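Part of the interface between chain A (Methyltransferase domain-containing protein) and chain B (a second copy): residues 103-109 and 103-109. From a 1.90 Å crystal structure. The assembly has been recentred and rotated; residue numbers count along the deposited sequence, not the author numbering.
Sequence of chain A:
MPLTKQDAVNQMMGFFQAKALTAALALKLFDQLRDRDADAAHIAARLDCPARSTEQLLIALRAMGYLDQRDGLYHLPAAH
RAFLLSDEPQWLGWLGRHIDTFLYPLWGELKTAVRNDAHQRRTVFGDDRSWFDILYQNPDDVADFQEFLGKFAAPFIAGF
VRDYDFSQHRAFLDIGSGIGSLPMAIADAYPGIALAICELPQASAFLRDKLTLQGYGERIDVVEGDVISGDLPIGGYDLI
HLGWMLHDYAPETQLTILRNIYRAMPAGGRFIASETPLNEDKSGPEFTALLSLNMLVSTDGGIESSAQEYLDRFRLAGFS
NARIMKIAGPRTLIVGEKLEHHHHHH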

# COMPACT_ATOMS: atom_id res chain seq x y z
N LEU A 103 -8.55 -7.10 -2.60
CA LEU A 103 -7.12 -7.30 -2.36
C LEU A 103 -6.65 -6.69 -1.03
O LEU A 103 -5.82 -7.28 -0.33
CB LEU A 103 -6.30 -6.73 -3.51
CG LEU A 103 -6.49 -7.44 -4.86
CD1 LEU A 103 -5.42 -6.99 -5.85
CD2 LEU A 103 -6.45 -8.92 -4.65
N TYR A 104 -7.08 -5.47 -0.71
CA TYR A 104 -6.63 -4.86 0.54
C TYR A 104 -7.04 -5.71 1.74
O TYR A 104 -6.18 -6.00 2.59
CB TYR A 104 -7.15 -3.43 0.63
CG TYR A 104 -6.63 -2.62 1.79
CD1 TYR A 104 -7.25 -2.67 3.04
CD2 TYR A 104 -5.53 -1.79 1.63
CE1 TYR A 104 -6.78 -1.90 4.11
CE2 TYR A 104 -5.06 -1.01 2.68
CZ TYR A 104 -5.68 -1.07 3.91
OH TYR A 104 -5.18 -0.29 4.95
N PRO A 105 -8.30 -6.16 1.87
CA PRO A 105 -8.62 -7.02 3.03
C PRO A 105 -7.78 -8.28 3.09
O PRO A 105 -7.32 -8.67 4.17
CB PRO A 105 -10.11 -7.33 2.84
CG PRO A 105 -10.62 -6.27 1.96
CD PRO A 105 -9.50 -5.88 1.06
N LEU A 106 -7.54 -8.93 1.95
CA LEU A 106 -6.79 -10.19 1.94
C LEU A 106 -5.33 -9.97 2.34
O LEU A 106 -4.77 -10.75 3.11
CB LEU A 106 -6.86 -10.83 0.56
CG LEU A 106 -8.21 -11.40 0.15
CD1 LEU A 106 -8.19 -11.67 -1.34
CD2 LEU A 106 -8.48 -12.69 0.96
N TRP A 107 -4.70 -8.90 1.83
CA TRP A 107 -3.31 -8.67 2.23
C TRP A 107 -3.19 -8.31 3.70
O TRP A 107 -2.09 -8.42 4.25
CB TRP A 107 -2.68 -7.56 1.39
CG TRP A 107 -2.18 -8.03 0.05
CD1 TRP A 107 -2.94 -8.34 -1.04
CD2 TRP A 107 -0.81 -8.20 -0.34
NE1 TRP A 107 -2.12 -8.70 -2.09
CE2 TRP A 107 -0.81 -8.63 -1.68
CE3 TRP A 107 0.42 -8.06 0.32
CZ2 TRP A 107 0.38 -8.90 -2.39
CZ3 TRP A 107 1.59 -8.33 -0.37
CH2 TRP A 107 1.56 -8.73 -1.72
N GLY A 108 -4.27 -7.88 4.33
CA GLY A 108 -4.23 -7.70 5.77
C GLY A 108 -3.82 -8.97 6.49
O GLY A 108 -3.18 -8.92 7.54
N GLU A 109 -4.11 -10.13 5.89
CA GLU A 109 -3.80 -11.43 6.47
C GLU A 109 -2.67 -12.14 5.71
O GLU A 109 -2.64 -13.37 5.65
CB GLU A 109 -5.06 -12.30 6.51
CG GLU A 109 -6.20 -11.68 7.32
CD GLU A 109 -5.87 -11.58 8.81
OE1 GLU A 109 -5.51 -12.61 9.40
OE2 GLU A 109 -5.94 -10.46 9.37
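Chain B 103-109: LYPLWGE

Chain B brings the same short segment to the contact as chain A, and the two copies pack side by side, running in nearly opposite directions. In each, residues 103-107 belong to a helix that begins earlier in the chain. Backbone phi/psi values in chain B stay near -65/-45 from Leu B103 to Leu B106, and psi then relaxes to -15° at Trp B107. The helices are kinked at Pro A105 and at Pro B105, because a proline nitrogen carries no hydrogen to donate to the turn before. The two axes run nearly antiparallel, with a signed crossing angle of -163° and a closest approach of 10.6 Å.

The register sets Tyr B104 against Gly A108, with their CA atoms 7.2 Å apart, and Gly B108 against Tyr A104, with CA atoms 7.3 Å apart. The two tyrosines account for 217 of the 284 Å² buried between the stretches. Tyr B104 is in the t rotamer, with chi1 at -171° and chi2 at -85°; Tyr A104 nearly repeats it, at -173° and -86°. CA-to-CB points sideways in both, but the t rotamer carries the ring end in towards the partner.

The rings form an offset stack. Their planes lie 3° apart, their centroids are 4.0 Å apart, and Tyr A104 CE1 is 3.4 Å from Tyr B104 CE1. Each hydroxyl reaches the backbone carbonyl of the opposing tyrosine. Tyr B104 OH donates a hydrogen bond to Tyr A104 O at 2.8 Å, and Tyr A104 OH donates to Tyr B104 O at 2.8 Å. Tyr A104 O also accepts from Gly A108 N within its own chain, at 3.2 Å. The corresponding bond in chain B, Gly B108 N to Tyr B104 O, is weak at 3.2 Å.

Glycine allows the rings to pack close to the backbone. Tyr B104 CE1 is 3.5 Å from Gly A108 CA, and Tyr A104 CE1 is 3.4 Å from Gly B108 CA. An ideal CB on Gly B108 would be only 3.2 Å from Tyr A104 CE1, and one on Gly A108 3.3 Å from Tyr B104 CE1.

Trp B107 is an m rotamer, with chi1 at -83°, and its indole leads away from the chain A stretch. Its NE1 is hydrogen-bonded elsewhere in the structure. Its CB remains at the contact, 3.7 Å from Tyr A104 OH; Trp A107 CB is likewise 3.6 Å from Tyr B104 OH. CA-to-CB of Pro B105 and Leu B106 points away from the chain A stretch, and neither makes contact with it. Glu B109 takes the N-cap position of the next helix.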

# COMPACT_ATOMS: atom_id res chain seq x y z
N LEU B 103 -3.68 0.33 12.46
CA LEU B 103 -3.75 1.33 11.39
C LEU B 103 -4.27 0.72 10.09
O LEU B 103 -5.16 1.29 9.44
CB LEU B 103 -2.38 1.97 11.17
CG LEU B 103 -1.82 2.73 12.38
CD1 LEU B 103 -0.62 3.57 12.01
CD2 LEU B 103 -2.90 3.58 13.01
N TYR B 104 -3.71 -0.42 9.68
CA TYR B 104 -4.13 -1.01 8.41
C TYR B 104 -5.62 -1.31 8.39
O TYR B 104 -6.28 -0.94 7.40
CB TYR B 104 -3.29 -2.25 8.12
CG TYR B 104 -3.48 -2.84 6.75
CD1 TYR B 104 -4.52 -3.73 6.48
CD2 TYR B 104 -2.58 -2.55 5.73
CE1 TYR B 104 -4.67 -4.29 5.24
CE2 TYR B 104 -2.71 -3.13 4.49
CZ TYR B 104 -3.76 -3.98 4.24
OH TYR B 104 -3.89 -4.52 2.98
N PRO B 105 -6.22 -1.94 9.41
CA PRO B 105 -7.68 -2.07 9.38
C PRO B 105 -8.39 -0.73 9.41
O PRO B 105 -9.37 -0.53 8.70
CB PRO B 105 -7.99 -2.91 10.64
CG PRO B 105 -6.71 -3.53 11.03
CD PRO B 105 -5.63 -2.60 10.59
N LEU B 106 -7.91 0.21 10.23
CA LEU B 106 -8.56 1.51 10.28
C LEU B 106 -8.56 2.20 8.92
O LEU B 106 -9.58 2.75 8.49
CB LEU B 106 -7.89 2.38 11.33
CG LEU B 106 -8.42 2.05 12.73
CD1 LEU B 106 -7.76 2.93 13.79
CD2 LEU B 106 -9.94 2.22 12.74
N TRP B 107 -7.43 2.16 8.22
CA TRP B 107 -7.40 2.81 6.91
C TRP B 107 -8.20 2.07 5.86
O TRP B 107 -8.49 2.65 4.80
CB TRP B 107 -5.97 2.95 6.44
CG TRP B 107 -5.31 4.16 7.01
CD1 TRP B 107 -4.93 4.35 8.30
CD2 TRP B 107 -4.92 5.32 6.29
NE1 TRP B 107 -4.32 5.59 8.43
CE2 TRP B 107 -4.31 6.20 7.21
CE3 TRP B 107 -5.04 5.72 4.95
CZ2 TRP B 107 -3.80 7.45 6.82
CZ3 TRP B 107 -4.53 6.97 4.58
CH2 TRP B 107 -3.92 7.80 5.50
N GLY B 108 -8.59 0.81 6.11
CA GLY B 108 -9.37 0.10 5.13
C GLY B 108 -10.72 0.72 4.88
O GLY B 108 -11.32 0.49 3.83
N GLU B 109 -11.21 1.51 5.84
CA GLU B 109 -12.49 2.21 5.71
C GLU B 109 -12.30 3.72 5.64
O GLU B 109 -13.10 4.49 6.18
CB GLU B 109 -13.42 1.86 6.87
CG GLU B 109 -13.62 0.36 7.09
CD GLU B 109 -14.05 -0.38 5.83
OE1 GLU B 109 -14.96 0.12 5.12
OE2 GLU B 109 -13.48 -1.46 5.55